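Local coordinates for putative molybdenum cofactor biosynthesis protein D2 (MoaD2) / thiamine S (Mycobacterium smegmatis, PDB 6JC0) that probably serves as a small ubiquitin-like sulfur carrier of the MoaD/ThiS type, delivering sulfur during biosynthesis of the molybdenum cofactor, at residues B[5-10]-B[28-33]; B[60-65]-B[75-80]. All blocks are in the same frame, centred on the assembly; numbering follows the deposited sequence.

Contact 1: B[5-10]-B[28-33]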
ATOM      1  N   THR B   5      -4.303 -51.013  28.288  1.00 38.88           N
ATOM      2  CA  THR B   5      -3.000 -51.125  27.642  1.00 42.35           C
ATOM      3  C   THR B   5      -2.846 -50.116  26.506  1.00 38.48           C
ATOM      4  O   THR B   5      -1.747 -49.632  26.237  1.00 38.73           O
ATOM      5  CB  THR B   5      -2.769 -52.541  27.077  1.00 48.72           C
ATOM      6  OG1 THR B   5      -3.813 -52.862  26.148  1.00 52.47           O
ATOM      7  CG2 THR B   5      -2.759 -53.572  28.192  1.00 51.06           C
ATOM      8  N   THR B   6      -3.951 -49.806  25.837  1.00 31.23           N
ATOM      9  CA  THR B   6      -3.911 -48.926  24.679  1.00 35.04           C
ATOM     10  C   THR B   6      -4.834 -47.727  24.837  1.00 39.50           C
ATOM     11  O   THR B   6      -5.731 -47.714  25.681  1.00 38.69           O
ATOM     12  CB  THR B   6      -4.299 -49.669  23.385  1.00 35.30           C
ATOM     13  OG1 THR B   6      -5.685 -50.033  23.433  1.00 36.10           O
ATOM     14  CG2 THR B   6      -3.451 -50.919  23.208  1.00 32.10           C
ATOM     15  N   VAL B   7      -4.606 -46.724  24.000  1.00 38.11           N
ATOM     16  CA  VAL B   7      -5.399 -45.511  24.023  1.00 33.47           C
ATOM     17  C   VAL B   7      -5.820 -45.160  22.596  1.00 28.86           C
ATOM     18  O   VAL B   7      -5.056 -45.361  21.652  1.00 27.46           O
ATOM     19  CB  VAL B   7      -4.613 -44.352  24.673  1.00 35.72           C
ATOM     20  CG1 VAL B   7      -3.370 -44.006  23.863  1.00 34.44           C
ATOM     21  CG2 VAL B   7      -5.486 -43.160  24.822  1.00 40.74           C
ATOM     22  N   ARG B   8      -7.041 -44.666  22.430  1.00 23.65           N
ATOM     23  CA  ARG B   8      -7.539 -44.386  21.089  1.00 29.90           C
ATOM     24  C   ARG B   8      -7.297 -42.939  20.676  1.00 27.59           C
ATOM     25  O   ARG B   8      -7.714 -42.002  21.357  1.00 31.25           O
ATOM     26  CB  ARG B   8      -9.027 -44.718  20.983  1.00 35.10           C
ATOM     27  CG  ARG B   8      -9.583 -44.527  19.583  1.00 36.73           C
ATOM     28  CD  ARG B   8     -10.913 -45.234  19.397  1.00 41.47           C
ATOM     29  NE  ARG B   8     -10.760 -46.687  19.360  1.00 44.86           N
ATOM     30  CZ  ARG B   8     -10.441 -47.376  18.269  1.00 39.80           C
ATOM     31  NH1 ARG B   8     -10.232 -46.745  17.121  1.00 40.40           N
ATOM     32  NH2 ARG B   8     -10.328 -48.696  18.325  1.00 32.78           N
ATOM     33  N   VAL B   9      -6.618 -42.770  19.549  1.00 22.09           N
ATOM     34  CA  VAL B   9      -6.270 -41.449  19.045  1.00 20.01           C
ATOM     35  C   VAL B   9      -6.940 -41.184  17.704  1.00 21.28           C
ATOM     36  O   VAL B   9      -6.892 -42.017  16.800  1.00 25.02           O
ATOM     37  CB  VAL B   9      -4.736 -41.295  18.890  1.00 21.73           C
ATOM     38  CG1 VAL B   9      -4.393 -40.117  17.985  1.00 28.08           C
ATOM     39  CG2 VAL B   9      -4.073 -41.142  20.251  1.00 23.52           C
ATOM     40  N   THR B  10      -7.575 -40.025  17.585  1.00 17.18           N
ATOM     41  CA  THR B  10      -8.102 -39.580  16.306  1.00 20.75           C
ATOM     42  C   THR B  10      -7.043 -38.748  15.591  1.00 20.57           C
ATOM     43  O   THR B  10      -6.471 -37.822  16.168  1.00 21.68           O
ATOM     44  CB  THR B  10      -9.398 -38.758  16.477  1.00 25.63           C
ATOM     45  OG1 THR B  10     -10.367 -39.538  17.185  1.00 30.48           O
ATOM     46  CG2 THR B  10      -9.972 -38.360  15.122  1.00 23.33           C
ATOM     47  N   LEU B  28      -7.292 -44.585  15.728  1.00 31.86           N
ATOM     48  CA  LEU B  28      -6.179 -45.502  15.904  1.00 32.05           C
ATOM     49  C   LEU B  28      -5.980 -45.931  17.349  1.00 23.95           C
ATOM     50  O   LEU B  28      -6.044 -45.110  18.261  1.00 21.01           O
ATOM     51  CB  LEU B  28      -4.895 -44.853  15.389  1.00 39.39           C
ATOM     52  CG  LEU B  28      -3.968 -45.759  14.594  1.00 45.63           C
ATOM     53  CD1 LEU B  28      -4.652 -46.163  13.299  1.00 51.64           C
ATOM     54  CD2 LEU B  28      -2.645 -45.057  14.328  1.00 40.73           C
ATOM     55  N   GLU B  29      -5.726 -47.221  17.549  1.00 18.59           N
ATOM     56  CA  GLU B  29      -5.309 -47.718  18.854  1.00 21.17           C
ATOM     57  C   GLU B  29      -3.788 -47.733  18.950  1.00 23.64           C
ATOM     58  O   GLU B  29      -3.117 -48.395  18.156  1.00 22.75           O
ATOM     59  CB  GLU B  29      -5.860 -49.124  19.108  1.00 26.51           C
ATOM     60  CG  GLU B  29      -7.296 -49.167  19.597  1.00 36.36           C
ATOM     61  CD  GLU B  29      -7.753 -50.579  19.930  1.00 47.42           C
ATOM     62  OE1 GLU B  29      -7.422 -51.511  19.165  1.00 47.80           O
ATOM     63  OE2 GLU B  29      -8.434 -50.759  20.963  1.00 53.32           O
ATOM     64  N   ILE B  30      -3.245 -47.001  19.918  1.00 19.61           N
ATOM     65  CA  ILE B  30      -1.809 -47.021  20.163  1.00 18.40           C
ATOM     66  C   ILE B  30      -1.511 -47.319  21.624  1.00 21.65           C
ATOM     67  O   ILE B  30      -2.313 -47.002  22.505  1.00 24.57           O
ATOM     68  CB  ILE B  30      -1.143 -45.690  19.789  1.00 28.30           C
ATOM     69  CG1 ILE B  30      -1.708 -44.563  20.655  1.00 25.17           C
ATOM     70  CG2 ILE B  30      -1.311 -45.400  18.296  1.00 24.74           C
ATOM     71  CD1 ILE B  30      -0.934 -43.291  20.559  1.00 23.71           C
ATOM     72  N   ALA B  31      -0.355 -47.928  21.874  1.00 20.83           N
ATOM     73  CA  ALA B  31       0.067 -48.246  23.233  1.00 21.79           C
ATOM     74  C   ALA B  31       0.117 -46.982  24.080  1.00 22.44           C
ATOM     75  O   ALA B  31       0.663 -45.961  23.656  1.00 20.18           O
ATOM     76  CB  ALA B  31       1.422 -48.933  23.228  1.00 16.87           C
ATOM     77  N   THR B  32      -0.473 -47.052  25.268  1.00 20.98           N
ATOM     78  CA  THR B  32      -0.471 -45.927  26.191  1.00 24.80           C
ATOM     79  C   THR B  32       0.962 -45.515  26.492  1.00 24.16           C
ATOM     80  O   THR B  32       1.800 -46.353  26.831  1.00 27.90           O
ATOM     81  CB  THR B  32      -1.206 -46.268  27.499  1.00 29.13           C
ATOM     82  OG1 THR B  32      -2.518 -46.755  27.192  1.00 30.84           O
ATOM     83  CG2 THR B  32      -1.323 -45.034  28.386  1.00 24.77           C
ATOM     84  N   GLY B  33       1.245 -44.226  26.332  1.00 21.10           N
ATOM     85  CA  GLY B  33       2.586 -43.714  26.538  1.00 29.10           C
ATOM     86  C   GLY B  33       3.358 -43.491  25.249  1.00 28.16           C
ATOM     87  O   GLY B  33       4.458 -42.940  25.274  1.00 25.69           O
TER
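One face of the Arg8 guanidinium lies against the aliphatic part of Glu29, whose CG sits 3.3 Å from Arg8 NH2; the backbone N of Leu28 approaches the group obliquely. The Arg8 side chain starts with CG anti to the backbone N (chi1 -176°) and bends at chi3 (-71°), which brings its plane back over the neighbouring strand, 23° from that of the Glu29 carboxylate. The salt bridge itself is long, Arg8 NH2 to Glu29 OE2 being 3.8 Å, and the stronger polar partner of the guanidinium is the hydroxyl of Ser27, bonded to NH1. Long charged chains suit this exposed face, where their methylene groups can lie along the sheet while their charged ends stay near solvent.

Strands 6-10 and 28-31 form the first antiparallel strand pair of the ubiquitin-like beta-grasp fold. Val7 pairs with Ile30 and Val9 with Leu28, each pair through two backbone bonds; the Val7 N to Ile30 O bond, 2.8 Å, runs nearly along the C=O axis.

On the inward face, branched Val7 and Ile30 stand side by side, Val7 CG1 meeting Ile30 CG1 at 3.7 Å. Ile30 holds CG1 in the crowded position between N and the carbonyl carbon, and its CD1 reaches Val9 CG2 at 3.8 Å. Leu39 of helix 36-44 packs over Ile30 and Leu28. Where the pairing ends, Thr5 O takes the straight N-H of Thr32 on a lone pair (3.0 Å) and a weak second bond from the Thr32 hydroxyl.

Contact 2: B[60-65]-B[75-80]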
ATOM      1  N   LEU B  60      -0.587 -30.789  16.184  1.00 17.23           N
ATOM      2  CA  LEU B  60      -1.395 -30.333  17.303  1.00 20.51           C
ATOM      3  C   LEU B  60      -1.981 -31.524  18.049  1.00 18.03           C
ATOM      4  O   LEU B  60      -2.375 -32.513  17.437  1.00 17.70           O
ATOM      5  CB  LEU B  60      -2.529 -29.426  16.825  1.00 22.91           C
ATOM      6  CG  LEU B  60      -2.230 -28.392  15.743  1.00 21.41           C
ATOM      7  CD1 LEU B  60      -3.525 -27.746  15.288  1.00 18.35           C
ATOM      8  CD2 LEU B  60      -1.240 -27.344  16.242  1.00 19.91           C
ATOM      9  N   CYS B  61      -2.030 -31.423  19.371  1.00 18.65           N
ATOM     10  CA  CYS B  61      -2.772 -32.373  20.195  1.00 17.94           C
ATOM     11  C   CYS B  61      -3.932 -31.623  20.827  1.00 22.78           C
ATOM     12  O   CYS B  61      -3.714 -30.731  21.646  1.00 26.85           O
ATOM     13  CB  CYS B  61      -1.882 -32.995  21.271  1.00 17.31           C
ATOM     14  SG  CYS B  61      -0.646 -34.155  20.658  1.00 21.51           S
ATOM     15  N   ASP B  62      -5.156 -31.980  20.442  1.00 21.93           N
ATOM     16  CA  ASP B  62      -6.339 -31.200  20.798  1.00 23.78           C
ATOM     17  C   ASP B  62      -6.115 -29.732  20.438  1.00 23.61           C
ATOM     18  O   ASP B  62      -6.359 -28.837  21.245  1.00 28.69           O
ATOM     19  CB  ASP B  62      -6.676 -31.351  22.284  1.00 27.25           C
ATOM     20  CG  ASP B  62      -7.133 -32.757  22.643  1.00 27.70           C
ATOM     21  OD1 ASP B  62      -7.540 -33.507  21.731  1.00 26.99           O
ATOM     22  OD2 ASP B  62      -7.091 -33.110  23.840  1.00 27.68           O
ATOM     23  N   GLU B  63      -5.616 -29.512  19.224  1.00 23.72           N
ATOM     24  CA  GLU B  63      -5.341 -28.180  18.681  1.00 25.87           C
ATOM     25  C   GLU B  63      -4.363 -27.341  19.512  1.00 27.08           C
ATOM     26  O   GLU B  63      -4.350 -26.116  19.404  1.00 26.63           O
ATOM     27  CB  GLU B  63      -6.650 -27.407  18.488  1.00 29.01           C
ATOM     28  CG  GLU B  63      -7.582 -28.039  17.462  1.00 31.51           C
ATOM     29  CD  GLU B  63      -8.761 -27.153  17.105  1.00 36.07           C
ATOM     30  OE1 GLU B  63      -9.008 -26.165  17.828  1.00 39.01           O
ATOM     31  OE2 GLU B  63      -9.440 -27.444  16.096  1.00 36.12           O
ATOM     32  N   VAL B  64      -3.543 -27.997  20.329  1.00 26.07           N
ATOM     33  CA  VAL B  64      -2.434 -27.324  21.006  1.00 28.44           C
ATOM     34  C   VAL B  64      -1.118 -27.760  20.365  1.00 25.24           C
ATOM     35  O   VAL B  64      -0.852 -28.953  20.249  1.00 23.19           O
ATOM     36  CB  VAL B  64      -2.397 -27.634  22.517  1.00 36.76           C
ATOM     37  CG1 VAL B  64      -1.177 -26.985  23.162  1.00 38.68           C
ATOM     38  CG2 VAL B  64      -3.675 -27.164  23.194  1.00 37.42           C
ATOM     39  N   ALA B  65      -0.306 -26.792  19.948  1.00 25.45           N
ATOM     40  CA  ALA B  65       0.937 -27.072  19.237  1.00 21.71           C
ATOM     41  C   ALA B  65       1.854 -28.017  20.013  1.00 24.80           C
ATOM     42  O   ALA B  65       2.046 -27.856  21.213  1.00 20.61           O
ATOM     43  CB  ALA B  65       1.666 -25.774  18.925  1.00 27.55           C
ATOM     44  N   THR B  75      -3.800 -40.414  26.943  1.00 25.33           N
ATOM     45  CA  THR B  75      -5.223 -40.160  27.080  1.00 28.10           C
ATOM     46  C   THR B  75      -5.807 -40.011  25.684  1.00 30.05           C
ATOM     47  O   THR B  75      -5.120 -39.522  24.790  1.00 32.53           O
ATOM     48  CB  THR B  75      -5.488 -38.891  27.936  1.00 31.12           C
ATOM     49  OG1 THR B  75      -6.864 -38.509  27.833  1.00 37.39           O
ATOM     50  CG2 THR B  75      -4.607 -37.738  27.480  1.00 31.40           C
ATOM     51  N   PRO B  76      -7.055 -40.474  25.480  1.00 29.53           N
ATOM     52  CA  PRO B  76      -7.713 -40.342  24.174  1.00 26.14           C
ATOM     53  C   PRO B  76      -7.636 -38.907  23.676  1.00 28.42           C
ATOM     54  O   PRO B  76      -7.878 -37.978  24.446  1.00 32.48           O
ATOM     55  CB  PRO B  76      -9.153 -40.763  24.463  1.00 23.60           C
ATOM     56  CG  PRO B  76      -9.014 -41.734  25.592  1.00 28.26           C
ATOM     57  CD  PRO B  76      -7.899 -41.199  26.447  1.00 27.49           C
ATOM     58  N   GLN B  77      -7.290 -38.735  22.406  1.00 28.14           N
ATOM     59  CA  GLN B  77      -6.824 -37.447  21.909  1.00 24.02           C
ATOM     60  C   GLN B  77      -7.056 -37.277  20.423  1.00 19.67           C
ATOM     61  O   GLN B  77      -7.158 -38.257  19.690  1.00 19.07           O
ATOM     62  CB  GLN B  77      -5.329 -37.308  22.174  1.00 28.12           C
ATOM     63  CG  GLN B  77      -4.937 -36.300  23.205  1.00 34.44           C
ATOM     64  CD  GLN B  77      -3.453 -36.354  23.470  1.00 27.04           C
ATOM     65  OE1 GLN B  77      -2.683 -35.586  22.902  1.00 23.43           O
ATOM     66  NE2 GLN B  77      -3.040 -37.279  24.327  1.00 25.81           N
ATOM     67  N   THR B  78      -7.098 -36.027  19.977  1.00 17.41           N
ATOM     68  CA  THR B  78      -7.084 -35.733  18.554  1.00 20.21           C
ATOM     69  C   THR B  78      -5.721 -35.176  18.170  1.00 17.02           C
ATOM     70  O   THR B  78      -5.262 -34.188  18.744  1.00 19.09           O
ATOM     71  CB  THR B  78      -8.183 -34.734  18.167  1.00 22.31           C
ATOM     72  OG1 THR B  78      -9.462 -35.292  18.485  1.00 27.11           O
ATOM     73  CG2 THR B  78      -8.126 -34.431  16.678  1.00 21.59           C
ATOM     74  N   VAL B  79      -5.062 -35.826  17.219  1.00 17.82           N
ATOM     75  CA  VAL B  79      -3.783 -35.344  16.716  1.00 17.05           C
ATOM     76  C   VAL B  79      -3.953 -34.792  15.300  1.00 18.55           C
ATOM     77  O   VAL B  79      -4.366 -35.515  14.388  1.00 13.25           O
ATOM     78  CB  VAL B  79      -2.711 -36.455  16.712  1.00 14.29           C
ATOM     79  CG1 VAL B  79      -1.408 -35.939  16.113  1.00 18.60           C
ATOM     80  CG2 VAL B  79      -2.474 -36.983  18.118  1.00 11.53           C
ATOM     81  N   ASP B  80      -3.648 -33.511  15.120  1.00 15.63           N
ATOM     82  CA  ASP B  80      -3.728 -32.887  13.798  1.00 16.14           C
ATOM     83  C   ASP B  80      -2.370 -32.879  13.097  1.00 18.34           C
ATOM     84  O   ASP B  80      -1.353 -32.534  13.698  1.00 15.59           O
ATOM     85  CB  ASP B  80      -4.260 -31.452  13.900  1.00 17.67           C
ATOM     86  CG  ASP B  80      -5.727 -31.391  14.291  1.00 18.40           C
ATOM     87  OD1 ASP B  80      -6.373 -32.453  14.369  1.00 25.33           O
ATOM     88  OD2 ASP B  80      -6.241 -30.275  14.507  1.00 20.80           O
TER
HETATM   89  O   HOH W   1      -8.294 -35.406  24.858  1.00 30.35           O
HETATM   90  O   HOH W   2      -5.639 -31.477  17.408  1.00 24.12           O
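Asp62 is tied to Thr78 twice: its OD1 accepts the backbone N-H of Thr78 at 3.1 Å, met from above the carboxylate plane, while its own backbone N gives a straight 2.8 Å bond to Thr78 O. Backbone and side chain of one residue thus grip both backbone polar atoms of Thr78, with the carboxylate standing in for the carbonyl that a continuing strand would offer. The other oxygen, OD2, receives a bond from a water that also donates to Pro76 O, carrying the link back along the second segment.

Leu60 and Asp80 form a hydrogen-bonded antiparallel pair, with Asp80 N 2.8 Å from Leu60 O. Above it Leu60 CD1 and CB lie 4.0 Å from Asp80 CB, so the leucine packs against the aliphatic root of the aspartate.

On the other face Cys61 meets the end of Gln77: OE1 comes to 3.2 Å from Cys61 CB, and the Gln77 amide is held by its NE2, which donates to Thr75 O in the carbonyl plane. The small cysteine side chain fits this buried spot, its SG also touching Val79 CG2.

Here the beta-grasp sheet brings strand 58-61 antiparallel to strand 77-82, and a type I' turn from Cys61 to Val64 then reverses the chain. Asp62 and Glu63 occupy its corners with positive phi (51° and 58°), and the turn aims the Asp62 carboxylate at Thr78. A second water accepts from Glu63 N and donates to Thr78 O.

Further out, Arg12 of strand 6-13 forms salt bridges with both Glu63 and Asp80, whose nearest carboxylate oxygens, OE2 and OD2, are 4.6 Å apart; its positive charge probably eases their repulsion. Asp80 OD2 is also hydrogen-bonded by a polar side chain of another protein chain.

From the N terminus, strand 6-13 leads through helix 16-21 into strand 25-31, and contact 1 closes this first loop at one margin of the five-stranded sheet. The chain then passes through helices 36-44 and 48-54 before contact 2 closes the shorter excursion between 60-65 and 75-80. The two loops follow in series, neither nested nor crossed. They meet in space because strand 77-82 inserts parallel to and beside strand 6-13: Thr10 probably hydrogen-bonds through its backbone to Gln77 and Val79, and Val7 CG2 packs on Thr75 and Pro76. Strand 77-82 thereby joins the N-terminal strand pair to strand 58-61.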